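Local coordinates for protein putative oxidoreductase (Jannaschia sp., PDB 3C24) that is probably an oxidoreductase of the coenzyme F420-dependent NADP oxidoreductase family, with a Rossmann-type domain likely to bind a dinucleotide cofactor, at residues A[14-19]-A[70-75]. Sequence-based numbering, arbitrary orientation.
Sequences VAILGA and VVVLAL
Ala15 gives its N-H to the carbonyl of Val70 (N to O, 2.9 Å) and takes the N-H of Val72 on its own carbonyl, a nearly straight bond of 173° at the hydrogen. The Leu17 N-H then meets Val72 O almost head-on, at 170° as measured at the oxygen. Beyond it the ladder frays: Ala74 N to Leu17 O is a weak bond of 3.2 Å, where the chain turns through an inverse gamma turn centred on Ala74. Past this weak bond one water bridges the two chains, donating to both Gly18 O and Ala74 O. These are neighbouring parallel strands of the Rossmann-type sheet, with strand 37-41 bonded to the other edge of 14-17. Gly18 opens the turn that follows strand 13-17, at the place of the glycine-rich loop of Rossmann domains, consistent with dinucleotide binding; its backbone phi is positive, and its CA lies against Leu75 CD2 at 3.9 Å. Leu17 makes the two closest side-chain contacts on the face it shares with Ala15, Val71 and Leu73. With CG beside its backbone N (chi1 -79°), it puts CD1 against Val71 CG1 and CD2 3.4 Å from Leu73 CD2, both tight; the two leucines run side by side. Val83 of helix 77-87 and Trp64 also pack on Leu17, so an alanine here would probably open a gap between this face and the helix and leave the methyls of Val71 and Leu73 without their partner. On the other face, Val14 CG1 touches Val72 CG2 at 3.9 Å, Ile16 CG1 lies alongside Val72 CB, and Ile16 CG2, anti to the backbone N, meets Ala74 CB at 4.0 Å, with helix 22-33 covering both Ile16 and Ala74.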
ATOM      1  N   VAL A  14     -15.220  25.398  22.028  1.00 16.44           N
ATOM      2  CA  VAL A  14     -14.006  25.004  21.337  1.00 17.34           C
ATOM      3  C   VAL A  14     -13.630  26.082  20.362  1.00 18.00           C
ATOM      4  O   VAL A  14     -14.391  26.356  19.416  1.00 20.16           O
ATOM      5  CB  VAL A  14     -14.226  23.693  20.576  1.00 17.52           C
ATOM      6  CG1 VAL A  14     -12.952  23.208  19.838  1.00 17.79           C
ATOM      7  CG2 VAL A  14     -14.731  22.540  21.506  1.00 16.81           C
ATOM      8  N   ALA A  15     -12.474  26.702  20.619  1.00 18.14           N
ATOM      9  CA  ALA A  15     -11.900  27.709  19.737  1.00 17.77           C
ATOM     10  C   ALA A  15     -10.916  27.014  18.824  1.00 19.08           C
ATOM     11  O   ALA A  15     -10.100  26.169  19.244  1.00 19.17           O
ATOM     12  CB  ALA A  15     -11.214  28.810  20.541  1.00 19.91           C
ATOM     13  N   ILE A  16     -11.031  27.301  17.542  1.00 16.36           N
ATOM     14  CA  ILE A  16     -10.109  26.752  16.561  1.00 17.31           C
ATOM     15  C   ILE A  16      -9.337  27.894  15.914  1.00 18.40           C
ATOM     16  O   ILE A  16      -9.907  28.757  15.273  1.00 18.38           O
ATOM     17  CB  ILE A  16     -10.845  25.956  15.486  1.00 18.43           C
ATOM     18  CG1 ILE A  16     -11.662  24.818  16.113  1.00 23.04           C
ATOM     19  CG2 ILE A  16      -9.875  25.381  14.457  1.00 16.85           C
ATOM     20  CD1 ILE A  16     -12.616  24.161  15.201  1.00 24.93           C
ATOM     21  N   LEU A  17      -8.024  27.847  16.098  1.00 18.62           N
ATOM     22  CA  LEU A  17      -7.096  28.811  15.511  1.00 19.26           C
ATOM     23  C   LEU A  17      -6.780  28.376  14.069  1.00 19.14           C
ATOM     24  O   LEU A  17      -6.451  27.188  13.799  1.00 21.52           O
ATOM     25  CB  LEU A  17      -5.818  28.929  16.369  1.00 19.98           C
ATOM     26  CG  LEU A  17      -5.855  29.774  17.654  1.00 28.06           C
ATOM     27  CD1 LEU A  17      -7.084  29.560  18.454  1.00 39.45           C
ATOM     28  CD2 LEU A  17      -4.542  29.512  18.458  1.00 29.36           C
ATOM     29  N   GLY A  18      -6.850  29.333  13.144  1.00 19.52           N
ATOM     30  CA  GLY A  18      -6.617  29.040  11.732  1.00 16.93           C
ATOM     31  C   GLY A  18      -7.838  28.289  11.193  1.00 19.20           C
ATOM     32  O   GLY A  18      -7.759  27.439  10.319  1.00 21.45           O
ATOM     33  N   ALA A  19      -8.986  28.650  11.722  1.00 17.32           N
ATOM     34  CA  ALA A  19     -10.245  27.934  11.401  1.00 19.22           C
ATOM     35  C   ALA A  19     -10.642  27.932   9.956  1.00 20.16           C
ATOM     36  O   ALA A  19     -11.337  27.028   9.529  1.00 19.58           O
ATOM     37  CB  ALA A  19     -11.389  28.468  12.233  1.00 20.45           C
ATOM     38  N   VAL A  70     -11.431  24.682  25.246  1.00 17.70           N
ATOM     39  CA  VAL A  70     -10.477  23.983  24.392  1.00 16.47           C
ATOM     40  C   VAL A  70     -10.037  24.953  23.318  1.00 17.05           C
ATOM     41  O   VAL A  70     -10.848  25.689  22.766  1.00 18.80           O
ATOM     42  CB  VAL A  70     -11.130  22.738  23.728  1.00 18.39           C
ATOM     43  CG1 VAL A  70     -10.116  21.946  22.885  1.00 16.00           C
ATOM     44  CG2 VAL A  70     -11.755  21.832  24.773  1.00 16.69           C
ATOM     45  N   VAL A  71      -8.738  24.967  23.056  1.00 13.45           N
ATOM     46  CA  VAL A  71      -8.128  25.771  21.978  1.00 17.96           C
ATOM     47  C   VAL A  71      -7.319  24.828  21.095  1.00 15.56           C
ATOM     48  O   VAL A  71      -6.304  24.259  21.487  1.00 17.25           O
ATOM     49  CB  VAL A  71      -7.237  26.886  22.515  1.00 18.75           C
ATOM     50  CG1 VAL A  71      -6.630  27.686  21.370  1.00 19.79           C
ATOM     51  CG2 VAL A  71      -8.044  27.774  23.442  1.00 20.33           C
ATOM     52  N   VAL A  72      -7.782  24.713  19.855  1.00 14.93           N
ATOM     53  CA  VAL A  72      -7.230  23.827  18.857  1.00 14.71           C
ATOM     54  C   VAL A  72      -6.309  24.586  17.941  1.00 16.36           C
ATOM     55  O   VAL A  72      -6.697  25.575  17.296  1.00 17.15           O
ATOM     56  CB  VAL A  72      -8.334  23.134  18.001  1.00 15.35           C
ATOM     57  CG1 VAL A  72      -7.636  22.236  16.954  1.00 17.26           C
ATOM     58  CG2 VAL A  72      -9.302  22.344  18.853  1.00 15.91           C
ATOM     59  N   LEU A  73      -5.078  24.116  17.854  1.00 19.35           N
ATOM     60  CA  LEU A  73      -4.071  24.756  17.023  1.00 19.90           C
ATOM     61  C   LEU A  73      -4.009  24.151  15.622  1.00 20.03           C
ATOM     62  O   LEU A  73      -3.169  23.305  15.341  1.00 20.58           O
ATOM     63  CB  LEU A  73      -2.675  24.675  17.694  1.00 18.14           C
ATOM     64  CG  LEU A  73      -2.625  25.129  19.170  1.00 23.96           C
ATOM     65  CD1 LEU A  73      -1.178  25.175  19.628  1.00 26.53           C
ATOM     66  CD2 LEU A  73      -3.235  26.484  19.379  1.00 19.28           C
ATOM     67  N   ALA A  74      -4.949  24.563  14.769  1.00 20.73           N
ATOM     68  CA  ALA A  74      -5.047  24.014  13.383  1.00 21.26           C
ATOM     69  C   ALA A  74      -4.109  24.774  12.448  1.00 23.62           C
ATOM     70  O   ALA A  74      -4.543  25.422  11.492  1.00 25.58           O
ATOM     71  CB  ALA A  74      -6.488  24.077  12.876  1.00 20.87           C
ATOM     72  N   LEU A  75      -2.832  24.735  12.791  1.00 21.54           N
ATOM     73  CA  LEU A  75      -1.796  25.460  12.083  1.00 22.09           C
ATOM     74  C   LEU A  75      -0.631  24.560  11.728  1.00 24.17           C
ATOM     75  O   LEU A  75      -0.453  23.520  12.354  1.00 22.76           O
ATOM     76  CB  LEU A  75      -1.285  26.577  12.960  1.00 24.58           C
ATOM     77  CG  LEU A  75      -2.385  27.582  13.331  1.00 29.03           C
ATOM     78  CD1 LEU A  75      -1.935  28.401  14.500  1.00 37.16           C
ATOM     79  CD2 LEU A  75      -2.753  28.426  12.128  1.00 25.20           C
TER
HETATM   80  O   HOH W   1      -5.678  26.358   9.255  1.00 32.06           O